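Local coordinates for formylmethanofuran--tetrahydromethanopterin formyltransferase (Methanosarcina barkeri, PDB 1M5S), which catalyses the reversible transfer of a formyl group from formylmethanofuran to tetrahydromethanopterin, an early step of methanogenesis from carbon dioxide, at residues 176-181 and 269-274; 139-144 and 148-153; 42-47 and 52-57; 209-214 and 220-225. All coordinates share one frame; numbering follows the deposited sequence.

Interaction 1: residues 176-181 and 269-274; sequences ALTAAE and VTVPGV
Thr178 spends its hydroxyl inside its own helix, OG1 hydrogen-bonding Met174 O one turn back, and meets loop 269-274 with its methyl instead: Thr178 CG2 lies 4.1 Å from Val271 CG2, the two side chains crossing at about a right angle. No hydrogen bond links the segments. Val271 does most of the touching. Its CG1 stands opposite the backbone N (chi1 176°), which turns the other methyl, CG2, onto the helix backbone, 3.6 Å from Ala179 CA. Ala179 CB meets a methyl of each of two valines, 4.0 Å from Val271 CG2 and 3.8 Å from Val274 CG2. The small alanine lets the loop come close, Ala179 and Val271 being 5.7 Å apart from CA to CA. What brings both valines to one methyl is the type II turn from Val271 to Val274, whose closing bond, Val274 N to Val271 O, is weak. Gly273 has the positive phi (108°) that such a turn favours in glycine. Ile168 of strand 147-170 lies against both Ala179 and Val274, while Met174 of the fourth subunit touches Thr178 and Val271. Helix 173-187 is packed on the turn joining helix 254-268 to strand 274-278, in the proximal lobe of this alpha/beta sandwich protein.

Interaction 2: residues 139-144 and 148-153; sequences VYKVPI and DFLAEE
Tyr140 and Ala151 exchange two backbone hydrogen bonds, as do Val142 and Phe149, making 139-144 and 148-153 the arms of an antiparallel beta hairpin. Tyr140 N to Ala151 O is nearly straight (172°). Lys141 and Leu150 face each other in a non-hydrogen-bonded pair and run side by side in the same direction, so closely that Lys141 CG is 3.5 Å from Leu150 CD1. Across that same face Val139 CG1 meets Leu150 CB at 3.7 Å, and the lysine lays its CD against the carboxylate of Asp148. Tyr140, on the face of Val142, Phe149 and Ala151, turns the edge of its ring to Glu153 CG, which lies in the ring plane, 3.9 Å from Tyr140 CE2. A glycine in place of Tyr140 would probably leave the Glu153 chain without this support and open a gap beneath helix 117-122, whose Phe119 and Lys122 touch the ring. Further out, strands 130-134 and 103-106 pair with the outer edges of the hairpin, and Ser227 of the third subunit hydrogen-bonds Asp148 OD1. Near the turn, Ile144 has CG1 wedged between its backbone N and carbonyl carbon (chi1 54°), which swings CD1 back over the neighbouring arm, 3.8 Å from Phe149 CB.

Interaction 3: residues 42-47 and 52-57; sequences GFATSV and AEAGIE
Glu53 and Val47 meet at about a right angle, the glutamate's torsions bringing OE2 to the valine's backbone N-H. The glutamate leaves its strand with an unusual, poorly staggered first torsion (chi1 -99°) and then runs extended. Its CG passes 3.4 Å from Ser46 CA, and OE2 ends up accepting Val47 N at 3.0 Å. This bond is nearly straight at the hydrogen (168°) and reaches OE2 on its anti side, somewhat out of the carboxylate plane. The other oxygen, Glu53 OE1, is taken by Asn250 ND2. Val47 straddles Glu53: at chi1 -75° its CG2 sits between backbone N and carbonyl carbon, close to OE2, while CG1 lies 3.4 Å from Glu53 N. Beside them Ala44 CB touches Ala54 CB at 3.7 Å, and Ala54 N bonds Ala44 O at 3.0 Å. With Glu53 cut back to an alanine, Val47 N and Asn250 ND2 would probably each lose an acceptor. On its outer side the loop meets the third subunit, where Arg91 makes a cation-pi contact with Phe43. Ser46 N and Ala52 O are buried without partners; loop and strand are joined through Ala44 O and a carboxylate held by one N-H at each oxygen.

Interaction 4: residues 209-214 and 220-225; sequences GANKYK and ANERFC
Asn211 and Glu222 carry this contact by themselves, reaching for each other from opposite directions across two parts of one long loop. The amide nitrogen comes to the carboxylate almost evenly, Asn211 ND2 lying 3.3 Å from Glu222 OE2 and equally far from Glu222 OE1. Only the approach to OE2 qualifies as a hydrogen bond, and a weak one, bent to 145° at the hydrogen; toward OE1 the angle is poor. Amide and carboxylate planes are turned 57° apart, so the groups do not meet as a coplanar pair. Glu222 gets there by folding: CG is tucked between its backbone N and carbonyl carbon (chi1 67°), and a second bend follows at chi2. The same carboxylate forms a salt bridge through OE1 with Lys207 NZ, which also hydrogen-bonds Ala220 O. The lysine thus positions the carboxylate and probably offsets its charge, while the asparagine is a minor addition. Around Glu222 the chain curls, Phe224 N bonding Asn221 O at 3.0 Å, and the Phe224 ring meets Phe167 edge to face. Asn211 is steadied from another chain: Asp126 of the third subunit accepts the backbone N-H of Asn211 through OD2 and those of Lys212 and Tyr213 through OD1. The inverse gamma turn centred on Tyr213 follows directly. The contact buries just 59 Å² in all. Both segments belong to a long surface loop between strands 193-194 and 243-251, which is also bonded to a neighbouring subunit of the homotetramer.

In the fold
The four contacts are separate, with no two touching, yet each also meets the third subunit of the tetramer. Interaction 3 lies nearest the middle of the chain, about 6 Å from its centre, whereas interactions 1 and 2 stand on opposite sides of that centre, about 44 Å apart between contact centres. Strand 147-170 runs from the hairpin of interaction 2 toward interaction 1 and is followed directly by the helix used there. Interaction 4 falls within the chain between the two segments of interaction 1, its nearest atoms about 10 Å away, and both belong to the proximal lobe. Interactions 2 and 4 are farthest apart, at about 48 Å between centres.

Interaction 1: residues 176-181 and 269-274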
loop_
_atom_site.group_PDB
_atom_site.type_symbol
_atom_site.label_atom_id
_atom_site.label_comp_id
_atom_site.label_asym_id
_atom_site.label_seq_id
_atom_site.Cartn_x
_atom_site.Cartn_y
_atom_site.Cartn_z
ATOM N N ALA A 176 3.352 -8.154 -20.317
ATOM C CA ALA A 176 4.779 -7.948 -20.112
ATOM C C ALA A 176 5.033 -7.189 -18.806
ATOM O O ALA A 176 5.942 -7.536 -18.052
ATOM C CB ALA A 176 5.381 -7.195 -21.300
ATOM N N LEU A 177 4.189 -6.202 -18.508
ATOM C CA LEU A 177 4.349 -5.418 -17.287
ATOM C C LEU A 177 4.104 -6.252 -16.030
ATOM O O LEU A 177 4.819 -6.113 -15.042
ATOM C CB LEU A 177 3.411 -4.209 -17.292
ATOM C CG LEU A 177 3.547 -3.256 -16.095
ATOM C CD1 LEU A 177 5.023 -2.932 -15.836
ATOM C CD2 LEU A 177 2.758 -1.990 -16.363
ATOM N N THR A 178 3.073 -7.094 -16.061
ATOM C CA THR A 178 2.736 -7.933 -14.911
ATOM C C THR A 178 3.860 -8.929 -14.647
ATOM O O THR A 178 4.228 -9.174 -13.495
ATOM C CB THR A 178 1.421 -8.690 -15.148
ATOM O OG1 THR A 178 0.370 -7.738 -15.352
ATOM C CG2 THR A 178 1.075 -9.571 -13.953
ATOM N N ALA A 179 4.461 -9.416 -15.730
ATOM C CA ALA A 179 5.611 -10.305 -15.649
ATOM C C ALA A 179 6.808 -9.589 -15.015
ATOM O O ALA A 179 7.437 -10.121 -14.100
ATOM C CB ALA A 179 5.963 -10.826 -17.045
ATOM N N ALA A 180 7.009 -8.330 -15.399
ATOM C CA ALA A 180 8.063 -7.494 -14.832
ATOM C C ALA A 180 7.796 -7.221 -13.357
ATOM O O ALA A 180 8.689 -7.343 -12.516
ATOM C CB ALA A 180 8.159 -6.185 -15.596
ATOM N N GLU A 181 6.539 -6.932 -13.040
ATOM C CA GLU A 181 6.136 -6.661 -11.660
ATOM C C GLU A 181 6.419 -7.863 -10.761
ATOM O O GLU A 181 6.998 -7.707 -9.682
ATOM C CB GLU A 181 4.647 -6.306 -11.612
ATOM C CG GLU A 181 4.112 -6.029 -10.224
ATOM C CD GLU A 181 2.630 -5.721 -10.211
ATOM O OE1 GLU A 181 2.065 -5.394 -11.282
ATOM O OE2 GLU A 181 2.034 -5.773 -9.113
ATOM N N VAL A 269 7.956 -15.861 -16.340
ATOM C CA VAL A 269 7.337 -16.822 -17.259
ATOM C C VAL A 269 6.095 -17.517 -16.697
ATOM O O VAL A 269 5.502 -18.359 -17.369
ATOM C CB VAL A 269 8.338 -17.920 -17.746
ATOM C CG1 VAL A 269 9.555 -17.277 -18.387
ATOM C CG2 VAL A 269 8.729 -18.838 -16.592
ATOM N N THR A 270 5.701 -17.174 -15.473
ATOM C CA THR A 270 4.462 -17.712 -14.910
ATOM C C THR A 270 3.235 -16.931 -15.372
ATOM O O THR A 270 2.109 -17.391 -15.200
ATOM C CB THR A 270 4.493 -17.746 -13.358
ATOM O OG1 THR A 270 4.604 -16.415 -12.837
ATOM C CG2 THR A 270 5.665 -18.568 -12.869
ATOM N N VAL A 271 3.466 -15.765 -15.980
ATOM C CA VAL A 271 2.392 -14.903 -16.482
ATOM C C VAL A 271 1.993 -15.312 -17.901
ATOM O O VAL A 271 2.809 -15.265 -18.819
ATOM C CB VAL A 271 2.829 -13.404 -16.496
ATOM C CG1 VAL A 271 1.733 -12.526 -17.125
ATOM C CG2 VAL A 271 3.144 -12.928 -15.073
ATOM N N PRO A 272 0.720 -15.704 -18.100
ATOM C CA PRO A 272 0.276 -16.168 -19.421
ATOM C C PRO A 272 0.379 -15.078 -20.485
ATOM O O PRO A 272 0.039 -13.919 -20.234
ATOM C CB PRO A 272 -1.177 -16.598 -19.184
ATOM C CG PRO A 272 -1.596 -15.851 -17.940
ATOM C CD PRO A 272 -0.356 -15.812 -17.097
ATOM N N GLY A 273 0.939 -15.439 -21.634
ATOM C CA GLY A 273 1.040 -14.503 -22.740
ATOM C C GLY A 273 2.463 -14.037 -22.970
ATOM O O GLY A 273 2.749 -13.380 -23.972
ATOM N N VAL A 274 3.333 -14.284 -21.993
ATOM C CA VAL A 274 4.751 -13.986 -22.149
ATOM C C VAL A 274 5.292 -14.883 -23.256
ATOM O O VAL A 274 4.965 -16.066 -23.309
ATOM C CB VAL A 274 5.525 -14.242 -20.844
ATOM C CG1 VAL A 274 7.022 -14.106 -21.085
ATOM C CG2 VAL A 274 5.067 -13.262 -19.771
#

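Interaction 2: residues 139-144 and 148-153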
loop_
_atom_site.group_PDB
_atom_site.type_symbol
_atom_site.label_atom_id
_atom_site.label_comp_id
_atom_site.label_asym_id
_atom_site.label_seq_id
_atom_site.Cartn_x
_atom_site.Cartn_y
_atom_site.Cartn_z
ATOM N N VAL A 139 27.895 4.584 17.111
ATOM C CA VAL A 139 26.775 5.381 16.616
ATOM C C VAL A 139 26.794 6.809 17.168
ATOM O O VAL A 139 27.091 7.040 18.341
ATOM C CB VAL A 139 25.422 4.713 16.975
ATOM C CG1 VAL A 139 24.265 5.590 16.524
ATOM C CG2 VAL A 139 25.340 3.336 16.351
ATOM N N TYR A 140 26.408 7.758 16.331
ATOM C CA TYR A 140 26.321 9.171 16.718
ATOM C C TYR A 140 24.862 9.554 16.924
ATOM O O TYR A 140 23.987 9.183 16.127
ATOM C CB TYR A 140 26.922 10.063 15.634
ATOM C CG TYR A 140 28.437 9.953 15.586
ATOM C CD1 TYR A 140 29.213 10.605 16.550
ATOM C CD2 TYR A 140 29.042 9.194 14.584
ATOM C CE1 TYR A 140 30.604 10.477 16.524
ATOM C CE2 TYR A 140 30.433 9.060 14.560
ATOM C CZ TYR A 140 31.214 9.698 15.533
ATOM O OH TYR A 140 32.565 9.556 15.516
ATOM N N LYS A 141 24.599 10.205 18.056
ATOM C CA LYS A 141 23.281 10.751 18.371
ATOM C C LYS A 141 23.220 12.208 17.930
ATOM O O LYS A 141 24.015 13.031 18.381
ATOM C CB LYS A 141 23.029 10.670 19.880
ATOM C CG LYS A 141 22.173 9.513 20.322
ATOM C CD LYS A 141 21.575 9.790 21.697
ATOM C CE LYS A 141 21.875 8.662 22.668
ATOM N NZ LYS A 141 21.478 9.038 24.054
ATOM N N VAL A 142 22.229 12.531 17.106
ATOM C CA VAL A 142 22.007 13.894 16.644
ATOM C C VAL A 142 20.607 14.342 17.091
ATOM O O VAL A 142 19.598 13.947 16.499
ATOM C CB VAL A 142 22.127 13.983 15.088
ATOM C CG1 VAL A 142 21.931 15.417 14.617
ATOM C CG2 VAL A 142 23.473 13.441 14.637
ATOM N N PRO A 143 20.527 15.117 18.193
ATOM C CA PRO A 143 19.242 15.653 18.651
ATOM C C PRO A 143 18.509 16.473 17.591
ATOM O O PRO A 143 19.062 17.406 17.010
ATOM C CB PRO A 143 19.627 16.497 19.863
ATOM C CG PRO A 143 20.820 15.799 20.413
ATOM C CD PRO A 143 21.589 15.351 19.190
ATOM N N ILE A 144 17.290 16.047 17.280
ATOM C CA ILE A 144 16.419 16.767 16.356
ATOM C C ILE A 144 14.997 16.838 16.935
ATOM O O ILE A 144 14.747 16.335 18.032
ATOM C CB ILE A 144 16.409 16.094 14.946
ATOM C CG1 ILE A 144 16.054 14.605 15.059
ATOM C CG2 ILE A 144 17.776 16.270 14.270
ATOM C CD1 ILE A 144 15.852 13.921 13.721
ATOM N N ASP A 148 16.063 11.767 18.986
ATOM C CA ASP A 148 17.469 11.589 18.615
ATOM C C ASP A 148 17.575 10.771 17.323
ATOM O O ASP A 148 16.985 9.691 17.212
ATOM C CB ASP A 148 18.228 10.861 19.732
ATOM C CG ASP A 148 18.335 11.682 21.015
ATOM O OD1 ASP A 148 18.632 12.893 20.937
ATOM O OD2 ASP A 148 18.223 11.087 22.112
ATOM N N PHE A 149 18.268 11.317 16.327
ATOM C CA PHE A 149 18.592 10.560 15.121
ATOM C C PHE A 149 19.897 9.787 15.341
ATOM O O PHE A 149 20.895 10.351 15.782
ATOM C CB PHE A 149 18.722 11.505 13.923
ATOM C CG PHE A 149 19.211 10.836 12.663
ATOM C CD1 PHE A 149 18.476 9.814 12.068
ATOM C CD2 PHE A 149 20.403 11.241 12.061
ATOM C CE1 PHE A 149 18.915 9.207 10.894
ATOM C CE2 PHE A 149 20.855 10.640 10.881
ATOM C CZ PHE A 149 20.107 9.619 10.298
ATOM N N LEU A 150 19.853 8.478 15.119
ATOM C CA LEU A 150 21.024 7.628 15.290
ATOM C C LEU A 150 21.644 7.283 13.936
ATOM O O LEU A 150 20.937 6.925 12.997
ATOM C CB LEU A 150 20.642 6.349 16.042
ATOM C CG LEU A 150 20.650 6.382 17.579
ATOM C CD1 LEU A 150 20.177 7.716 18.108
ATOM C CD2 LEU A 150 19.774 5.265 18.105
ATOM N N ALA A 151 22.955 7.483 13.819
ATOM C CA ALA A 151 23.679 7.179 12.585
ATOM C C ALA A 151 25.031 6.535 12.894
ATOM O O ALA A 151 25.895 7.157 13.511
ATOM C CB ALA A 151 23.881 8.459 11.756
ATOM N N GLU A 152 25.216 5.294 12.454
ATOM C CA GLU A 152 26.509 4.621 12.584
ATOM C C GLU A 152 27.618 5.459 11.941
ATOM O O GLU A 152 27.369 6.222 11.000
ATOM C CB GLU A 152 26.455 3.243 11.927
ATOM C CG GLU A 152 27.727 2.421 12.092
ATOM C CD GLU A 152 27.493 0.930 11.919
ATOM O OE1 GLU A 152 26.328 0.521 11.730
ATOM O OE2 GLU A 152 28.476 0.161 11.985
ATOM N N GLU A 153 28.833 5.341 12.471
ATOM C CA GLU A 153 29.931 6.190 12.026
ATOM C C GLU A 153 30.170 6.094 10.520
ATOM O O GLU A 153 30.254 7.111 9.823
ATOM C CB GLU A 153 31.212 5.826 12.770
ATOM C CG GLU A 153 32.420 6.631 12.306
ATOM C CD GLU A 153 33.680 6.281 13.060
ATOM O OE1 GLU A 153 33.979 5.073 13.204
ATOM O OE2 GLU A 153 34.363 7.224 13.516
#

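Interaction 3: residues 42-47 and 52-57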
loop_
_atom_site.group_PDB
_atom_site.type_symbol
_atom_site.label_atom_id
_atom_site.label_comp_id
_atom_site.label_asym_id
_atom_site.label_seq_id
_atom_site.Cartn_x
_atom_site.Cartn_y
_atom_site.Cartn_z
ATOM N N GLY A 42 15.138 7.665 -4.688
ATOM C CA GLY A 42 14.460 8.218 -5.848
ATOM C C GLY A 42 15.391 9.084 -6.673
ATOM O O GLY A 42 16.509 9.376 -6.249
ATOM N N PHE A 43 14.919 9.516 -7.843
ATOM C CA PHE A 43 15.742 10.260 -8.800
ATOM C C PHE A 43 17.121 9.609 -8.981
ATOM O O PHE A 43 18.156 10.268 -8.901
ATOM C CB PHE A 43 15.880 11.722 -8.342
ATOM C CG PHE A 43 16.481 12.640 -9.382
ATOM C CD1 PHE A 43 16.333 12.369 -10.739
ATOM C CD2 PHE A 43 17.172 13.785 -9.001
ATOM C CE1 PHE A 43 16.862 13.226 -11.702
ATOM C CE2 PHE A 43 17.705 14.652 -9.960
ATOM C CZ PHE A 43 17.547 14.368 -11.315
ATOM N N ALA A 44 17.122 8.296 -9.193
ATOM C CA ALA A 44 18.372 7.526 -9.309
ATOM C C ALA A 44 18.140 6.203 -10.048
ATOM O O ALA A 44 18.313 5.114 -9.483
ATOM C CB ALA A 44 18.913 7.203 -7.913
ATOM N N THR A 45 17.742 6.314 -11.315
ATOM C CA THR A 45 17.516 5.149 -12.171
ATOM C C THR A 45 18.767 4.750 -12.964
ATOM O O THR A 45 18.996 3.561 -13.203
ATOM C CB THR A 45 16.324 5.376 -13.159
ATOM O OG1 THR A 45 16.617 6.463 -14.046
ATOM C CG2 THR A 45 15.037 5.687 -12.397
ATOM N N SER A 46 19.641 5.726 -13.224
ATOM C CA SER A 46 20.796 5.542 -14.109
ATOM C C SER A 46 21.823 6.665 -13.918
ATOM O O SER A 46 21.496 7.835 -14.127
ATOM C CB SER A 46 20.329 5.505 -15.577
ATOM O OG SER A 46 21.409 5.291 -16.473
ATOM N N VAL A 47 23.064 6.300 -13.573
ATOM C CA VAL A 47 24.142 7.276 -13.304
ATOM C C VAL A 47 24.560 8.030 -14.567
ATOM O O VAL A 47 25.400 8.930 -14.529
ATOM C CB VAL A 47 25.421 6.603 -12.719
ATOM C CG1 VAL A 47 25.207 6.226 -11.268
ATOM C CG2 VAL A 47 25.797 5.373 -13.528
ATOM N N ALA A 52 22.645 9.425 -9.075
ATOM C CA ALA A 52 23.134 8.099 -8.710
ATOM C C ALA A 52 22.250 7.003 -9.287
ATOM O O ALA A 52 21.295 7.275 -10.022
ATOM C CB ALA A 52 23.205 7.960 -7.189
ATOM N N GLU A 53 22.655 5.762 -9.043
ATOM C CA GLU A 53 21.799 4.607 -9.273
ATOM C C GLU A 53 21.500 3.989 -7.920
ATOM O O GLU A 53 22.412 3.559 -7.215
ATOM C CB GLU A 53 22.506 3.582 -10.161
ATOM C CG GLU A 53 22.107 3.642 -11.621
ATOM C CD GLU A 53 23.046 2.846 -12.524
ATOM O OE1 GLU A 53 23.461 1.733 -12.132
ATOM O OE2 GLU A 53 23.377 3.346 -13.622
ATOM N N ALA A 54 20.225 3.938 -7.554
ATOM C CA ALA A 54 19.860 3.534 -6.207
ATOM C C ALA A 54 18.548 2.760 -6.175
ATOM O O ALA A 54 17.731 2.838 -7.096
ATOM C CB ALA A 54 19.775 4.764 -5.308
ATOM N N GLY A 55 18.349 2.011 -5.102
ATOM C CA GLY A 55 17.103 1.292 -4.947
ATOM C C GLY A 55 17.069 0.452 -3.693
ATOM O O GLY A 55 18.070 0.298 -2.981
ATOM N N ILE A 56 15.900 -0.117 -3.437
ATOM C CA ILE A 56 15.713 -0.967 -2.280
ATOM C C ILE A 56 16.173 -2.381 -2.622
ATOM O O ILE A 56 15.833 -2.922 -3.668
ATOM C CB ILE A 56 14.234 -0.956 -1.845
ATOM C CG1 ILE A 56 13.893 0.410 -1.243
ATOM C CG2 ILE A 56 13.959 -2.083 -0.838
ATOM C CD1 ILE A 56 12.431 0.700 -1.217
ATOM N N GLU A 57 17.025 -2.928 -1.764
ATOM C CA GLU A 57 17.590 -4.259 -1.956
ATOM C C GLU A 57 16.615 -5.295 -1.409
ATOM O O GLU A 57 16.263 -6.264 -2.083
ATOM C CB GLU A 57 18.942 -4.342 -1.227
ATOM C CG GLU A 57 19.621 -5.700 -1.284
ATOM C CD GLU A 57 20.817 -5.798 -0.377
ATOM O OE1 GLU A 57 21.634 -4.859 -0.369
ATOM O OE2 GLU A 57 20.930 -6.812 0.343
#

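Interaction 4: residues 209-214 and 220-225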
loop_
_atom_site.group_PDB
_atom_site.type_symbol
_atom_site.label_atom_id
_atom_site.label_comp_id
_atom_site.label_asym_id
_atom_site.label_seq_id
_atom_site.Cartn_x
_atom_site.Cartn_y
_atom_site.Cartn_z
ATOM N N GLY A 209 24.111 4.412 -29.453
ATOM C CA GLY A 209 24.357 5.618 -30.224
ATOM C C GLY A 209 23.114 6.300 -30.749
ATOM O O GLY A 209 22.108 6.386 -30.049
ATOM N N ALA A 210 23.211 6.833 -31.964
ATOM C CA ALA A 210 22.084 7.471 -32.633
ATOM C C ALA A 210 22.209 7.349 -34.152
ATOM O O ALA A 210 23.284 7.545 -34.713
ATOM C CB ALA A 210 22.005 8.930 -32.236
ATOM N N ASN A 211 21.105 7.012 -34.811
ATOM C CA ASN A 211 21.073 6.932 -36.264
ATOM C C ASN A 211 20.913 8.315 -36.886
ATOM O O ASN A 211 21.253 8.521 -38.052
ATOM C CB ASN A 211 19.927 6.025 -36.724
ATOM C CG ASN A 211 20.099 4.586 -36.268
ATOM O OD1 ASN A 211 21.212 4.061 -36.222
ATOM N ND2 ASN A 211 18.991 3.942 -35.925
ATOM N N LYS A 212 20.439 9.269 -36.092
ATOM C CA LYS A 212 20.068 10.580 -36.612
ATOM C C LYS A 212 20.644 11.701 -35.753
ATOM O O LYS A 212 21.469 12.494 -36.213
ATOM C CB LYS A 212 18.540 10.704 -36.679
ATOM C CG LYS A 212 18.029 11.858 -37.534
ATOM C CD LYS A 212 16.508 11.897 -37.548
ATOM C CE LYS A 212 15.968 12.751 -38.693
ATOM N NZ LYS A 212 16.054 14.214 -38.433
ATOM N N TYR A 213 20.203 11.756 -34.501
ATOM C CA TYR A 213 20.575 12.836 -33.599
ATOM C C TYR A 213 21.870 12.484 -32.894
ATOM O O TYR A 213 21.864 11.975 -31.772
ATOM C CB TYR A 213 19.456 13.068 -32.589
ATOM C CG TYR A 213 18.115 13.305 -33.243
ATOM C CD1 TYR A 213 17.971 14.252 -34.255
ATOM C CD2 TYR A 213 16.993 12.572 -32.862
ATOM C CE1 TYR A 213 16.737 14.466 -34.874
ATOM C CE2 TYR A 213 15.759 12.778 -33.470
ATOM C CZ TYR A 213 15.637 13.726 -34.474
ATOM O OH TYR A 213 14.420 13.931 -35.082
ATOM N N LYS A 214 22.981 12.760 -33.570
ATOM C CA LYS A 214 24.292 12.277 -33.145
ATOM C C LYS A 214 24.823 13.021 -31.920
ATOM O O LYS A 214 25.829 12.616 -31.328
ATOM C CB LYS A 214 25.290 12.387 -34.301
ATOM C CG LYS A 214 24.754 11.881 -35.637
ATOM C CD LYS A 214 25.665 10.832 -36.241
ATOM C CE LYS A 214 25.305 9.448 -35.752
ATOM N NZ LYS A 214 26.381 8.463 -36.032
ATOM N N ALA A 220 16.588 5.512 -28.006
ATOM C CA ALA A 220 15.749 4.319 -28.045
ATOM C C ALA A 220 16.246 3.384 -29.143
ATOM O O ALA A 220 16.540 3.825 -30.259
ATOM C CB ALA A 220 14.293 4.706 -28.299
ATOM N N ASN A 221 16.458 2.124 -28.781
ATOM C CA ASN A 221 16.754 1.075 -29.750
ATOM C C ASN A 221 15.488 0.688 -30.531
ATOM O O ASN A 221 14.661 -0.094 -30.057
ATOM C CB ASN A 221 17.324 -0.138 -29.023
ATOM C CG ASN A 221 17.874 -1.183 -29.967
ATOM O OD1 ASN A 221 18.701 -2.006 -29.577
ATOM N ND2 ASN A 221 17.379 -1.192 -31.198
ATOM N N GLU A 222 15.373 1.201 -31.754
ATOM C CA GLU A 222 14.172 1.017 -32.570
ATOM C C GLU A 222 13.888 -0.450 -32.908
ATOM O O GLU A 222 12.788 -0.785 -33.350
ATOM C CB GLU A 222 14.281 1.841 -33.864
ATOM C CG GLU A 222 15.373 1.377 -34.838
ATOM C CD GLU A 222 16.779 1.764 -34.401
ATOM O OE1 GLU A 222 16.921 2.745 -33.638
ATOM O OE2 GLU A 222 17.745 1.090 -34.825
ATOM N N ARG A 223 14.870 -1.319 -32.673
ATOM C CA ARG A 223 14.735 -2.744 -32.970
ATOM C C ARG A 223 13.881 -3.470 -31.941
ATOM O O ARG A 223 13.505 -4.622 -32.154
ATOM C CB ARG A 223 16.107 -3.421 -33.035
ATOM C CG ARG A 223 17.053 -2.852 -34.079
ATOM C CD ARG A 223 18.365 -3.626 -34.103
ATOM N NE ARG A 223 18.297 -4.792 -34.984
ATOM C CZ ARG A 223 18.740 -6.008 -34.672
ATOM N NH1 ARG A 223 18.647 -6.992 -35.558
ATOM N NH2 ARG A 223 19.253 -6.250 -33.470
ATOM N N PHE A 224 13.664 -2.834 -30.790
ATOM C CA PHE A 224 12.830 -3.408 -29.733
ATOM C C PHE A 224 11.617 -2.541 -29.427
ATOM O O PHE A 224 11.032 -2.649 -28.353
ATOM C CB PHE A 224 13.644 -3.606 -28.452
ATOM C CG PHE A 224 14.705 -4.657 -28.561
ATOM C CD1 PHE A 224 16.014 -4.310 -28.872
ATOM C CD2 PHE A 224 14.413 -5.985 -28.287
ATOM C CE1 PHE A 224 17.017 -5.269 -28.902
ATOM C CE2 PHE A 224 15.407 -6.954 -28.313
ATOM C CZ PHE A 224 16.712 -6.594 -28.621
ATOM N N CYS A 225 11.253 -1.683 -30.374
ATOM C CA CYS A 225 10.063 -0.844 -30.252
ATOM C C CYS A 225 8.886 -1.435 -31.034
ATOM O O CYS A 225 8.826 -1.317 -32.259
ATOM C CB CYS A 225 10.360 0.572 -30.758
ATOM S SG CYS A 225 11.638 1.436 -29.828
#